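Local coordinates for anopheles Plasmodium-responsive Leucine-rich repeat protein 1B (Anopheles gambiae, PDB 4XGO), which probably takes part in the mosquito's response to Plasmodium as a leucine-rich repeat protein that interacts with partner proteins such as LRIM1, at residues 133-137 with 152-158; 287-292 with 313-317; 322-326 with 337-341. One frame throughout, in Å; residues are numbered along the deposited sequence.

Interaction 1 is a buried contact between neighbouring repeats within the solenoid, whereas interactions 2 and 3, partly buried, lie on the opposite side of the chain's centre, at the C-terminal cap. Interaction 1 has no direct hydrogen bond; waters bridge its backbones. Interaction 2 sets the loop before the last sheet strand against the cap helix 307-316 through leucine packing and one hydrogen bond from an asparagine side-chain amide. Interaction 3 binds two parts of the cap by two direct hydrogen bonds, beside two disulfides. Interactions 2 and 3 touch: Phe314 CZ lies 3.6 Å from Leu339 CD1. Interaction 1 remains about 29 Å from interaction 2 and 31 Å from interaction 3, nearest atoms.

Interaction 1. Residues 133-137 with 152-158; sequences HVDLA and LSTLAIP. Unlike the reference sequence in segment 152-158: Ala156 (reference Val).
Residues 133-137 and 152-158 run in the same direction and draw together along their length: the CA atoms of His133 and Leu152 are 6.3 Å apart, those of Ala137 and Pro158 3.8 Å. His133 and Val134 are extended, and the backbone then turns at Asp135 into a 3-10 turn starting at Leu136; the partner is extended except at Ser153, with a short strand at 154-156. No direct hydrogen bond joins them; the gap is bridged by water. One water accepts from Val134 N (3.2 Å) and donates weakly to Thr154 O (3.5 Å). A second lies 2.8 Å from Val134 O and 2.9 Å from Thr154 O. A third accepts from Leu136 N and reaches Val134 O and Ala156 O, each at 2.7 Å. These segments are the return stretches of two successive leucine-rich repeats, after strands 123-125 and 144-146 of the long parallel sheet; the waters mediate between their backbones, whereas 154-156 pairs directly with strand 173-175 of the following repeat. On the buried side Leu152 (mt) places CD2 3.9 Å from Val134 CG1 and 3.7 Å from His133 N. Leu136 (mt) points toward the partner, its CB 3.5 Å from Ala156 O and 3.8 Å from Pro158 CD, its CD1 4.2 Å from CD1 of Leu155 (tp). Ala137 CB meets Ala156 CB at 3.7 Å. Asp135 (chi1 t) brings OD1 3.7 Å from Ala156 CB and accepts a weak hydrogen bond from Ala137 N (3.1 Å), while the CA-to-CB bond of His133 points away and its NE2 is hydrogen-bonded to Asp112.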
ATOM      1  N   HIS A 133     -16.691  -9.348  12.882  1.00 16.75           N
ATOM      2  CA  HIS A 133     -16.858 -10.243  13.991  1.00 17.81           C
ATOM      3  C   HIS A 133     -15.578 -11.024  14.250  1.00 17.52           C
ATOM      4  O   HIS A 133     -15.058 -11.669  13.347  1.00 17.06           O
ATOM      5  CB  HIS A 133     -17.972 -11.251  13.693  1.00 18.74           C
ATOM      6  CG  HIS A 133     -18.190 -12.234  14.795  1.00 19.75           C
ATOM      7  ND1 HIS A 133     -18.957 -11.941  15.907  1.00 21.11           N
ATOM      8  CD2 HIS A 133     -17.702 -13.479  14.992  1.00 19.99           C
ATOM      9  CE1 HIS A 133     -18.966 -12.987  16.718  1.00 21.70           C
ATOM     10  NE2 HIS A 133     -18.204 -13.927  16.190  1.00 21.07           N
ATOM     11  N   VAL A 134     -15.100 -10.948  15.486  1.00 17.89           N
ATOM     12  CA  VAL A 134     -14.113 -11.862  16.014  1.00 18.86           C
ATOM     13  C   VAL A 134     -14.235 -11.863  17.539  1.00 19.79           C
ATOM     14  O   VAL A 134     -14.050 -10.821  18.176  1.00 20.53           O
ATOM     15  CB  VAL A 134     -12.669 -11.550  15.561  1.00 18.28           C
ATOM     16  CG1 VAL A 134     -12.265 -10.118  15.875  1.00 18.20           C
ATOM     17  CG2 VAL A 134     -11.711 -12.556  16.185  1.00 18.26           C
ATOM     18  N   ASP A 135     -14.576 -13.015  18.110  1.00 20.77           N
ATOM     19  CA  ASP A 135     -14.720 -13.126  19.568  1.00 21.35           C
ATOM     20  C   ASP A 135     -13.398 -13.559  20.188  1.00 20.51           C
ATOM     21  O   ASP A 135     -13.140 -14.758  20.388  1.00 20.40           O
ATOM     22  CB  ASP A 135     -15.844 -14.096  19.965  1.00 22.84           C
ATOM     23  CG  ASP A 135     -16.123 -14.075  21.471  1.00 25.01           C
ATOM     24  OD1 ASP A 135     -15.308 -13.512  22.227  1.00 24.36           O
ATOM     25  OD2 ASP A 135     -17.172 -14.614  21.910  1.00 27.15           O
ATOM     26  N   LEU A 136     -12.550 -12.569  20.476  1.00 19.69           N
ATOM     27  CA  LEU A 136     -11.231 -12.827  21.045  1.00 19.65           C
ATOM     28  C   LEU A 136     -11.313 -13.403  22.452  1.00 20.44           C
ATOM     29  O   LEU A 136     -10.408 -14.111  22.888  1.00 20.27           O
ATOM     30  CB  LEU A 136     -10.393 -11.532  21.081  1.00 19.02           C
ATOM     31  CG  LEU A 136     -10.170 -10.816  19.753  1.00 18.26           C
ATOM     32  CD1 LEU A 136      -9.672  -9.384  19.993  1.00 17.84           C
ATOM     33  CD2 LEU A 136      -9.203 -11.620  18.889  1.00 17.62           C
ATOM     34  N   ALA A 137     -12.412 -13.112  23.146  1.00 21.66           N
ATOM     35  CA  ALA A 137     -12.599 -13.529  24.540  1.00 23.52           C
ATOM     36  C   ALA A 137     -12.684 -15.044  24.706  1.00 25.19           C
ATOM     37  O   ALA A 137     -12.473 -15.568  25.791  1.00 25.88           O
ATOM     38  CB  ALA A 137     -13.836 -12.858  25.124  1.00 23.88           C
ATOM     39  N   LEU A 152     -14.931  -3.526  13.324  1.00 14.53           N
ATOM     40  CA  LEU A 152     -15.498  -4.090  14.543  1.00 15.42           C
ATOM     41  C   LEU A 152     -16.301  -3.020  15.280  1.00 15.74           C
ATOM     42  O   LEU A 152     -15.896  -1.870  15.320  1.00 15.37           O
ATOM     43  CB  LEU A 152     -14.401  -4.628  15.465  1.00 14.95           C
ATOM     44  CG  LEU A 152     -13.559  -5.785  14.940  1.00 14.90           C
ATOM     45  CD1 LEU A 152     -12.374  -6.063  15.857  1.00 15.04           C
ATOM     46  CD2 LEU A 152     -14.418  -7.028  14.744  1.00 15.64           C
ATOM     47  N   SER A 153     -17.442  -3.415  15.837  1.00 16.76           N
ATOM     48  CA  SER A 153     -18.244  -2.490  16.649  1.00 17.95           C
ATOM     49  C   SER A 153     -18.262  -2.926  18.103  1.00 17.98           C
ATOM     50  O   SER A 153     -18.532  -2.120  18.979  1.00 17.73           O
ATOM     51  CB  SER A 153     -19.663  -2.382  16.101  1.00 19.64           C
ATOM     52  OG  SER A 153     -19.664  -1.699  14.853  1.00 21.03           O
ATOM     53  N   THR A 154     -18.008  -4.208  18.366  1.00 17.58           N
ATOM     54  CA  THR A 154     -17.956  -4.704  19.730  1.00 18.14           C
ATOM     55  C   THR A 154     -16.587  -5.331  19.931  1.00 17.90           C
ATOM     56  O   THR A 154     -16.116  -6.061  19.067  1.00 18.41           O
ATOM     57  CB  THR A 154     -19.066  -5.726  20.000  1.00 19.58           C
ATOM     58  OG1 THR A 154     -20.335  -5.070  19.852  1.00 20.03           O
ATOM     59  CG2 THR A 154     -18.955  -6.288  21.400  1.00 20.23           C
ATOM     60  N   LEU A 155     -15.951  -5.035  21.055  1.00 17.54           N
ATOM     61  CA  LEU A 155     -14.639  -5.619  21.355  1.00 17.27           C
ATOM     62  C   LEU A 155     -14.731  -6.462  22.612  1.00 18.08           C
ATOM     63  O   LEU A 155     -14.891  -5.928  23.709  1.00 18.30           O
ATOM     64  CB  LEU A 155     -13.592  -4.516  21.525  1.00 16.61           C
ATOM     65  CG  LEU A 155     -12.168  -4.980  21.846  1.00 16.11           C
ATOM     66  CD1 LEU A 155     -11.586  -5.744  20.656  1.00 16.01           C
ATOM     67  CD2 LEU A 155     -11.296  -3.799  22.215  1.00 16.03           C
ATOM     68  N   ALA A 156     -14.633  -7.781  22.450  1.00 18.71           N
ATOM     69  CA  ALA A 156     -14.531  -8.679  23.580  1.00 19.44           C
ATOM     70  C   ALA A 156     -13.057  -8.892  23.899  1.00 18.82           C
ATOM     71  O   ALA A 156     -12.315  -9.405  23.085  1.00 19.40           O
ATOM     72  CB  ALA A 156     -15.210 -10.005  23.269  1.00 20.22           C
ATOM     73  N   ILE A 157     -12.635  -8.470  25.077  1.00 18.42           N
ATOM     74  CA  ILE A 157     -11.229  -8.566  25.458  1.00 18.23           C
ATOM     75  C   ILE A 157     -11.028  -9.849  26.257  1.00 18.73           C
ATOM     76  O   ILE A 157     -11.729 -10.071  27.248  1.00 19.50           O
ATOM     77  CB  ILE A 157     -10.794  -7.326  26.265  1.00 18.06           C
ATOM     78  CG1 ILE A 157     -10.921  -6.074  25.380  1.00 17.41           C
ATOM     79  CG2 ILE A 157      -9.354  -7.478  26.753  1.00 17.81           C
ATOM     80  CD1 ILE A 157     -10.572  -4.781  26.052  1.00 17.49           C
ATOM     81  N   PRO A 158     -10.072 -10.701  25.836  1.00 18.43           N
ATOM     82  CA  PRO A 158      -9.825 -11.931  26.602  1.00 18.97           C
ATOM     83  C   PRO A 158      -9.214 -11.660  27.993  1.00 19.17           C
ATOM     84  O   PRO A 158      -8.794 -10.536  28.304  1.00 18.91           O
ATOM     85  CB  PRO A 158      -8.868 -12.735  25.703  1.00 18.86           C
ATOM     86  CG  PRO A 158      -8.249 -11.736  24.805  1.00 18.07           C
ATOM     87  CD  PRO A 158      -9.242 -10.623  24.619  1.00 17.83           C
TER
HETATM   88  O   HOH W   1     -16.828  -8.917  17.181  1.00 21.80           O
HETATM   89  O   HOH W   2     -14.194  -8.196  19.121  1.00 30.50           O
HETATM   90  O   HOH W   3     -13.165  -9.971  20.624  1.00 33.47           O

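Interaction 2. Residues 287-292 with 313-317; sequences FKLSTS and LFRNV
Leu313 forms the apolar centre. Its chi1 of -145° lies between wells, with chi2 near p, and this carries CD1 against residues 287-289: it is 4.0 Å from Phe287 CD2, 4.1 Å from Leu289 CG, 3.5 Å from Phe287 O and 3.7 Å from Leu289 N. Leu289 (mt) points toward the helix end and also places CD1 3.8 Å from CG2 of Val317 (chi1 t). Phe287 (chi1 t) packs further inward on Phe271 and Leu279. The loop is extended through Leu289 and turns at Thr291 (phi/psi -97/46); it advances alongside the last helical turn, with CA atoms 6.3 Å apart at Lys288 and Leu313 and 4.4 Å at Thr291 and Asn316. Here the final turn of helix 307-316, which belongs to the C-terminal cap of the leucine-rich repeat domain, lies on the loop between strands 276-278 and 297-299, the last two of the parallel sheet. Val317 N is hydrogen-bonded to Leu313 O at 3.0 Å. Farther out, Asn316 (chi1 m) points toward the loop and donates ND2 to Leu289 O at 2.9 Å, with an N-H...O angle of 157°. Its CB is 3.5 Å from Ser290 O, its CG 3.5 Å from Thr291 CG2 (chi1 p), and its carbonyl O receives a CA-H...O contact from Thr291 CA at 3.4 Å. Ser290 OG is hydrogen-bonded to OD1 of Asp272 in the preceding repeat, and Ser292 OG to its backbone O.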
ATOM      1  N   PHE A 287      -7.323  28.024  34.328  1.00 18.40           N
ATOM      2  CA  PHE A 287      -6.802  26.719  34.687  1.00 19.28           C
ATOM      3  C   PHE A 287      -5.707  26.947  35.726  1.00 21.03           C
ATOM      4  O   PHE A 287      -5.018  27.959  35.680  1.00 21.56           O
ATOM      5  CB  PHE A 287      -6.220  26.034  33.447  1.00 18.40           C
ATOM      6  CG  PHE A 287      -5.632  24.689  33.726  1.00 18.07           C
ATOM      7  CD1 PHE A 287      -6.441  23.630  34.088  1.00 17.86           C
ATOM      8  CD2 PHE A 287      -4.258  24.493  33.649  1.00 17.78           C
ATOM      9  CE1 PHE A 287      -5.888  22.381  34.358  1.00 18.02           C
ATOM     10  CE2 PHE A 287      -3.702  23.260  33.929  1.00 17.84           C
ATOM     11  CZ  PHE A 287      -4.512  22.203  34.270  1.00 17.85           C
ATOM     12  N   LYS A 288      -5.557  26.017  36.661  1.00 23.20           N
ATOM     13  CA  LYS A 288      -4.602  26.166  37.748  1.00 25.15           C
ATOM     14  C   LYS A 288      -3.668  24.971  37.830  1.00 25.69           C
ATOM     15  O   LYS A 288      -4.073  23.845  37.583  1.00 24.30           O
ATOM     16  CB  LYS A 288      -5.335  26.295  39.081  1.00 27.77           C
ATOM     17  CG  LYS A 288      -6.218  27.526  39.171  1.00 29.66           C
ATOM     18  CD  LYS A 288      -6.979  27.558  40.487  1.00 32.45           C
ATOM     19  CE  LYS A 288      -7.567  28.930  40.738  1.00 34.46           C
ATOM     20  NZ  LYS A 288      -8.584  28.897  41.829  1.00 36.59           N
ATOM     21  N   LEU A 289      -2.417  25.248  38.187  1.00 27.70           N
ATOM     22  CA  LEU A 289      -1.466  24.216  38.575  1.00 29.89           C
ATOM     23  C   LEU A 289      -0.733  24.693  39.832  1.00 32.52           C
ATOM     24  O   LEU A 289      -0.647  25.891  40.095  1.00 31.79           O
ATOM     25  CB  LEU A 289      -0.455  23.951  37.457  1.00 29.91           C
ATOM     26  CG  LEU A 289      -0.912  23.289  36.153  1.00 28.85           C
ATOM     27  CD1 LEU A 289       0.258  23.225  35.182  1.00 28.42           C
ATOM     28  CD2 LEU A 289      -1.484  21.896  36.388  1.00 29.02           C
ATOM     29  N   SER A 290      -0.218  23.749  40.611  1.00 35.59           N
ATOM     30  CA  SER A 290       0.654  24.082  41.742  1.00 39.06           C
ATOM     31  C   SER A 290       2.069  24.359  41.217  1.00 41.55           C
ATOM     32  O   SER A 290       2.291  24.389  40.007  1.00 43.51           O
ATOM     33  CB  SER A 290       0.678  22.933  42.747  1.00 40.40           C
ATOM     34  OG  SER A 290       1.531  21.903  42.280  1.00 41.16           O
ATOM     35  N   THR A 291       3.032  24.539  42.114  1.00 45.41           N
ATOM     36  CA  THR A 291       4.390  24.918  41.713  1.00 48.69           C
ATOM     37  C   THR A 291       5.340  23.716  41.606  1.00 51.26           C
ATOM     38  O   THR A 291       6.480  23.773  42.082  1.00 54.07           O
ATOM     39  CB  THR A 291       4.982  25.931  42.713  1.00 50.27           C
ATOM     40  OG1 THR A 291       4.984  25.347  44.018  1.00 53.01           O
ATOM     41  CG2 THR A 291       4.159  27.209  42.743  1.00 50.45           C
ATOM     42  N   SER A 292       4.883  22.641  40.963  1.00 51.05           N
ATOM     43  CA  SER A 292       5.662  21.401  40.865  1.00 52.56           C
ATOM     44  C   SER A 292       6.739  21.481  39.781  1.00 53.45           C
ATOM     45  O   SER A 292       6.488  21.979  38.679  1.00 55.94           O
ATOM     46  CB  SER A 292       4.737  20.211  40.586  1.00 52.78           C
ATOM     47  OG  SER A 292       5.421  18.972  40.723  1.00 53.26           O
ATOM     48  N   LEU A 313      -0.339  30.968  35.958  1.00 37.51           N
ATOM     49  CA  LEU A 313       0.174  29.674  35.512  1.00 38.82           C
ATOM     50  C   LEU A 313       1.686  29.711  35.260  1.00 40.79           C
ATOM     51  O   LEU A 313       2.402  28.772  35.628  1.00 41.50           O
ATOM     52  CB  LEU A 313      -0.559  29.237  34.234  1.00 39.22           C
ATOM     53  CG  LEU A 313      -0.843  27.763  33.998  1.00 39.52           C
ATOM     54  CD1 LEU A 313      -1.621  27.153  35.154  1.00 40.00           C
ATOM     55  CD2 LEU A 313      -1.622  27.612  32.701  1.00 38.34           C
ATOM     56  N   PHE A 314       2.174  30.780  34.628  1.00 41.61           N
ATOM     57  CA  PHE A 314       3.619  30.913  34.365  1.00 43.93           C
ATOM     58  C   PHE A 314       4.408  31.108  35.656  1.00 45.97           C
ATOM     59  O   PHE A 314       5.523  30.610  35.780  1.00 48.50           O
ATOM     60  CB  PHE A 314       3.938  32.088  33.426  1.00 43.21           C
ATOM     61  CG  PHE A 314       3.300  31.994  32.065  1.00 42.73           C
ATOM     62  CD1 PHE A 314       3.248  30.794  31.368  1.00 42.07           C
ATOM     63  CD2 PHE A 314       2.777  33.133  31.466  1.00 42.98           C
ATOM     64  CE1 PHE A 314       2.665  30.730  30.114  1.00 41.07           C
ATOM     65  CE2 PHE A 314       2.197  33.075  30.211  1.00 42.05           C
ATOM     66  CZ  PHE A 314       2.145  31.875  29.533  1.00 40.01           C
ATOM     67  N   ARG A 315       3.839  31.839  36.609  1.00 48.28           N
ATOM     68  CA  ARG A 315       4.484  32.028  37.914  1.00 52.33           C
ATOM     69  C   ARG A 315       4.710  30.702  38.657  1.00 53.92           C
ATOM     70  O   ARG A 315       5.634  30.596  39.459  1.00 56.78           O
ATOM     71  CB  ARG A 315       3.686  33.011  38.788  1.00 52.74           C
ATOM     72  CG  ARG A 315       3.800  34.462  38.334  1.00 53.88           C
ATOM     73  CD  ARG A 315       3.160  35.430  39.323  1.00 54.61           C
ATOM     74  NE  ARG A 315       1.705  35.309  39.354  1.00 55.66           N
ATOM     75  N   ASN A 316       3.878  29.696  38.382  1.00 53.80           N
ATOM     76  CA  ASN A 316       4.008  28.382  39.026  1.00 55.89           C
ATOM     77  C   ASN A 316       4.768  27.328  38.206  1.00 55.00           C
ATOM     78  O   ASN A 316       5.387  26.430  38.777  1.00 57.42           O
ATOM     79  CB  ASN A 316       2.622  27.848  39.412  1.00 56.65           C
ATOM     80  CG  ASN A 316       1.948  28.695  40.476  1.00 58.70           C
ATOM     81  OD1 ASN A 316       2.376  29.816  40.766  1.00 60.67           O
ATOM     82  ND2 ASN A 316       0.891  28.161  41.069  1.00 60.09           N
ATOM     83  N   VAL A 317       4.714  27.430  36.881  1.00 52.77           N
ATOM     84  CA  VAL A 317       5.420  26.502  35.994  1.00 50.65           C
ATOM     85  C   VAL A 317       6.809  27.044  35.632  1.00 50.75           C
ATOM     86  O   VAL A 317       6.998  28.256  35.521  1.00 48.91           O
ATOM     87  CB  VAL A 317       4.592  26.252  34.712  1.00 50.80           C
ATOM     88  CG1 VAL A 317       5.361  25.412  33.703  1.00 50.37           C
ATOM     89  CG2 VAL A 317       3.267  25.589  35.070  1.00 50.09           C
TER

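Interaction 3. Residues 322-326 with 337-341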
ATOM      1  N   VAL A 322       6.608  25.284  28.916  1.00 41.35           N
ATOM      2  CA  VAL A 322       5.662  25.626  27.843  1.00 41.57           C
ATOM      3  C   VAL A 322       6.369  25.497  26.493  1.00 40.65           C
ATOM      4  O   VAL A 322       7.321  26.210  26.220  1.00 39.66           O
ATOM      5  CB  VAL A 322       5.001  27.023  28.021  1.00 42.12           C
ATOM      6  CG1 VAL A 322       6.009  28.164  27.902  1.00 44.00           C
ATOM      7  CG2 VAL A 322       3.878  27.205  27.011  1.00 41.77           C
ATOM      8  N   HIS A 323       5.911  24.563  25.665  1.00 40.86           N
ATOM      9  CA  HIS A 323       6.554  24.301  24.373  1.00 41.01           C
ATOM     10  C   HIS A 323       5.696  24.701  23.184  1.00 37.04           C
ATOM     11  O   HIS A 323       5.987  24.285  22.051  1.00 37.15           O
ATOM     12  CB  HIS A 323       6.938  22.827  24.251  1.00 44.47           C
ATOM     13  CG  HIS A 323       8.184  22.466  24.995  1.00 49.76           C
ATOM     14  ND1 HIS A 323       9.216  21.751  24.421  1.00 52.95           N
ATOM     15  CD2 HIS A 323       8.571  22.732  26.264  1.00 50.94           C
ATOM     16  CE1 HIS A 323      10.178  21.583  25.310  1.00 53.26           C
ATOM     17  NE2 HIS A 323       9.813  22.171  26.437  1.00 53.30           N
ATOM     18  N   ASP A 324       4.642  25.493  23.416  1.00 30.31           N
ATOM     19  CA  ASP A 324       3.879  25.998  22.291  1.00 25.49           C
ATOM     20  C   ASP A 324       3.503  27.452  22.428  1.00 23.21           C
ATOM     21  O   ASP A 324       3.708  28.073  23.474  1.00 24.72           O
ATOM     22  CB  ASP A 324       2.673  25.100  21.975  1.00 24.04           C
ATOM     23  CG  ASP A 324       1.529  25.239  22.968  1.00 22.65           C
ATOM     24  OD1 ASP A 324       1.694  25.781  24.085  1.00 21.22           O
ATOM     25  OD2 ASP A 324       0.442  24.741  22.603  1.00 21.81           O
ATOM     26  N   ALA A 325       3.005  27.999  21.330  1.00 20.56           N
ATOM     27  CA  ALA A 325       2.644  29.410  21.259  1.00 19.48           C
ATOM     28  C   ALA A 325       1.546  29.625  20.254  1.00 18.14           C
ATOM     29  O   ALA A 325       1.380  28.829  19.329  1.00 18.21           O
ATOM     30  CB  ALA A 325       3.851  30.233  20.834  1.00 19.76           C
ATOM     31  N   ASP A 326       0.846  30.735  20.420  1.00 17.99           N
ATOM     32  CA  ASP A 326      -0.098  31.216  19.428  1.00 18.85           C
ATOM     33  C   ASP A 326       0.682  32.145  18.495  1.00 21.94           C
ATOM     34  O   ASP A 326       1.726  32.670  18.878  1.00 21.99           O
ATOM     35  CB  ASP A 326      -1.231  31.988  20.089  1.00 17.64           C
ATOM     36  CG  ASP A 326      -2.163  31.104  20.893  1.00 16.93           C
ATOM     37  OD1 ASP A 326      -2.687  30.122  20.305  1.00 16.15           O
ATOM     38  OD2 ASP A 326      -2.373  31.391  22.096  1.00 15.30           O
ATOM     39  N   HIS A 337       3.736  35.960  26.937  1.00 23.37           N
ATOM     40  CA  HIS A 337       4.688  34.856  26.752  1.00 24.38           C
ATOM     41  C   HIS A 337       4.318  33.938  25.586  1.00 21.74           C
ATOM     42  O   HIS A 337       4.360  32.704  25.692  1.00 21.15           O
ATOM     43  CB  HIS A 337       4.864  34.052  28.043  1.00 27.81           C
ATOM     44  CG  HIS A 337       5.499  34.838  29.150  1.00 31.67           C
ATOM     45  ND1 HIS A 337       4.769  35.405  30.173  1.00 35.69           N
ATOM     46  CD2 HIS A 337       6.789  35.168  29.382  1.00 35.50           C
ATOM     47  CE1 HIS A 337       5.585  36.047  30.992  1.00 37.00           C
ATOM     48  NE2 HIS A 337       6.817  35.918  30.535  1.00 37.40           N
ATOM     49  N   GLY A 338       3.949  34.554  24.470  1.00 19.59           N
ATOM     50  CA  GLY A 338       3.640  33.817  23.267  1.00 18.40           C
ATOM     51  C   GLY A 338       2.250  33.201  23.174  1.00 17.09           C
ATOM     52  O   GLY A 338       1.954  32.525  22.191  1.00 16.62           O
ATOM     53  N   LEU A 339       1.405  33.441  24.173  1.00 16.57           N
ATOM     54  CA  LEU A 339       0.051  32.842  24.216  1.00 16.48           C
ATOM     55  C   LEU A 339      -1.020  33.922  24.329  1.00 16.12           C
ATOM     56  O   LEU A 339      -0.876  34.873  25.100  1.00 17.12           O
ATOM     57  CB  LEU A 339      -0.051  31.886  25.405  1.00 16.37           C
ATOM     58  CG  LEU A 339       0.778  30.611  25.254  1.00 16.57           C
ATOM     59  CD1 LEU A 339       1.109  30.033  26.624  1.00 17.22           C
ATOM     60  CD2 LEU A 339       0.068  29.579  24.388  1.00 16.08           C
ATOM     61  N   CYS A 340      -2.117  33.773  23.585  1.00 16.31           N
ATOM     62  CA  CYS A 340      -3.155  34.805  23.555  1.00 16.65           C
ATOM     63  C   CYS A 340      -3.959  34.839  24.842  1.00 16.85           C
ATOM     64  O   CYS A 340      -4.335  33.790  25.372  1.00 16.11           O
ATOM     65  CB  CYS A 340      -4.137  34.572  22.411  1.00 17.29           C
ATOM     66  SG  CYS A 340      -3.337  34.685  20.813  1.00 18.67           S
ATOM     67  N   CYS A 341      -4.246  36.034  25.332  1.00 17.48           N
ATOM     68  CA  CYS A 341      -5.128  36.164  26.469  1.00 18.90           C
ATOM     69  C   CYS A 341      -5.807  37.517  26.478  1.00 19.48           C
ATOM     70  O   CYS A 341      -5.312  38.485  25.891  1.00 18.88           O
ATOM     71  CB  CYS A 341      -4.368  35.928  27.784  1.00 20.22           C
ATOM     72  SG  CYS A 341      -3.164  37.235  28.189  1.00 22.32           S
TER
HETATM   73  O   HOH W   4       5.344  30.563  23.989  1.00 49.18           O
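Val322 opens the contact by pointing toward residues 337-341, its CG2 4.0 Å from Leu339 CD1. At Asp324 the backbone O accepts a hydrogen bond from a water (3.0 Å) that also donates to His337 O (2.9 Å). The carboxylate of Asp324 is directed at the last repeat, OD1 bonding Leu300 N and OD2 the hydroxyl of Ser301, while Leu339 CD2 lies 4.1 Å from OD1. Ala325 CB rests 3.3 Å from Gly338 O. Gly338 has a positive phi of 81°, which favours glycine, and a CB there would lie tight against Ala325 CB. Asp326 makes both direct bonds: its N donates to Gly338 O (2.8 Å, 148°), and its OD2 accepts a hydrogen bond from Cys340 N (2.8 Å, 177°). OD1 bonds His302 N, so one carboxylate ties residues 337-341 to the turn after strand 297-299. Asp326 CB also packs 3.5 Å from Cys340 SG, which is disulfide-bonded to Cys329, while neighbouring Cys341 is bonded to Cys307 at the start of helix 307-316. One disulfide thus pins strand 339-342 to the helix and the other to the preceding loop, an arrangement that resembles the cysteine-rich C-terminal caps of extracellular leucine-rich repeat proteins.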